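70 kDa protein (PDB 4B2N) oxidatively cleaves rubber latex as a processive dioxygenase that carries two covalently bound c-type hemes. Local coordinates at residues D338-N341 / F342-L346. Residues are numbered along the deposited sequence; the frame is centred on the assembly and turned at random.
Sequences DINN and FLISL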
# COMPACT_ATOMS: atom_id res chain seq x y z
N ASP A 338 -2.95 8.08 -15.30
CA ASP A 338 -3.90 7.08 -15.82
C ASP A 338 -4.05 5.91 -14.82
O ASP A 338 -5.16 5.48 -14.52
CB ASP A 338 -3.39 6.51 -17.16
CG ASP A 338 -3.57 7.49 -18.36
OD1 ASP A 338 -4.37 8.42 -18.28
OD2 ASP A 338 -2.87 7.27 -19.42
N ILE A 339 -2.93 5.42 -14.24
CA ILE A 339 -3.01 4.44 -13.14
C ILE A 339 -3.91 4.98 -12.01
O ILE A 339 -4.82 4.31 -11.58
CB ILE A 339 -1.60 3.95 -12.64
CG1 ILE A 339 -0.83 3.14 -13.77
CG2 ILE A 339 -1.80 3.26 -11.27
CD1 ILE A 339 0.65 2.98 -13.48
N ASN A 340 -3.65 6.20 -11.58
CA ASN A 340 -4.40 6.83 -10.51
C ASN A 340 -5.90 6.90 -10.82
O ASN A 340 -6.73 6.62 -9.97
CB ASN A 340 -3.86 8.23 -10.22
CG ASN A 340 -4.63 8.89 -9.13
OD1 ASN A 340 -5.33 9.90 -9.38
ND2 ASN A 340 -4.58 8.30 -7.94
N ASN A 341 -6.23 7.34 -12.02
CA ASN A 341 -7.61 7.26 -12.47
C ASN A 341 -8.20 5.85 -12.52
O ASN A 341 -9.32 5.69 -12.18
CB ASN A 341 -7.79 7.93 -13.80
CG ASN A 341 -7.69 9.43 -13.68
OD1 ASN A 341 -8.02 10.02 -12.61
ND2 ASN A 341 -7.18 10.06 -14.72
N PHE A 342 -7.46 4.83 -12.96
CA PHE A 342 -7.98 3.49 -12.82
C PHE A 342 -8.27 3.22 -11.31
O PHE A 342 -9.34 2.74 -10.95
CB PHE A 342 -6.97 2.45 -13.37
CG PHE A 342 -7.42 1.03 -13.16
CD1 PHE A 342 -8.69 0.62 -13.60
CD2 PHE A 342 -6.57 0.12 -12.54
CE1 PHE A 342 -9.09 -0.71 -13.38
CE2 PHE A 342 -6.92 -1.21 -12.37
CZ PHE A 342 -8.21 -1.60 -12.76
N LEU A 343 -7.30 3.51 -10.43
CA LEU A 343 -7.53 3.24 -8.95
C LEU A 343 -8.77 3.94 -8.44
O LEU A 343 -9.56 3.37 -7.67
CB LEU A 343 -6.29 3.71 -8.13
CG LEU A 343 -4.95 3.11 -8.64
CD1 LEU A 343 -3.81 3.45 -7.68
CD2 LEU A 343 -5.11 1.59 -8.64
N ILE A 344 -8.98 5.18 -8.86
CA ILE A 344 -10.19 5.94 -8.38
C ILE A 344 -11.44 5.32 -9.03
O ILE A 344 -12.53 5.50 -8.52
CB ILE A 344 -10.14 7.40 -8.87
CG1 ILE A 344 -9.05 8.19 -8.17
CG2 ILE A 344 -11.44 8.12 -8.64
CD1 ILE A 344 -8.88 9.48 -9.01
N SER A 345 -11.30 4.57 -10.12
CA SER A 345 -12.51 4.04 -10.81
C SER A 345 -12.97 2.77 -10.12
O SER A 345 -14.03 2.27 -10.45
CB SER A 345 -12.21 3.73 -12.30
OG SER A 345 -11.45 2.53 -12.39
N LEU A 346 -12.17 2.26 -9.17
CA LEU A 346 -12.39 0.92 -8.59
C LEU A 346 -13.49 0.98 -7.53
O LEU A 346 -13.61 2.00 -6.83
CB LEU A 346 -11.09 0.38 -7.93
CG LEU A 346 -9.98 0.03 -8.89
CD1 LEU A 346 -8.80 -0.46 -8.06
CD2 LEU A 346 -10.49 -0.99 -9.88
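The carbonyl oxygen of I339 takes the shortest hydrogen bond running from 342-346 to 338-341: L343 N donates to I339 O over 2.8 Å in a nearly straight bond (168° at the hydrogen), and the side chain of L343 lies against the same oxygen, its CG 3.2 Å from I339 O. The neighbouring rungs are the bonds F342 N to D338 O and I344 N to N340 O. The aliphatic side chains of I339 and L343 run side by side, pointing the same way. The CG2 branch of I339, anti to its own nitrogen, reaches along the helix to L343, with CG2 4.1 Å from CG of L343. Heme c touches both residues, and L343 also lies near the heme-binding R294.

On another side of the helix, I344 comes up against both asparagines. Its CD1 stands 3.6 Å from OD1 of N340, whose side chain it crosses at a slant, and 3.7 Å from OD1 of N341, which it runs alongside. The amide of N341 is tied to R84 and S94, while the carboxylate of D338 takes S94 and a salt bridge to R97. F342 packs its ring edge-to-face with W209.

Past I344 the ladder frays: S345 N makes a weak bond to N341 O and a shorter one, 2.8 Å, to F342 O. That last carbonyl also accepts S345 OG at 2.6 Å, in the carbonyl plane on a lone pair, a reach allowed by a chi1 of 75° that folds the hydroxyl back over the helix. These are the last turns of helix 333-345, the i to i+4 ladder giving way to i to i+3 bonds, S345 N to F342 O and L346 N to L343 O, with I339 and L343 forming part of a heme c pocket.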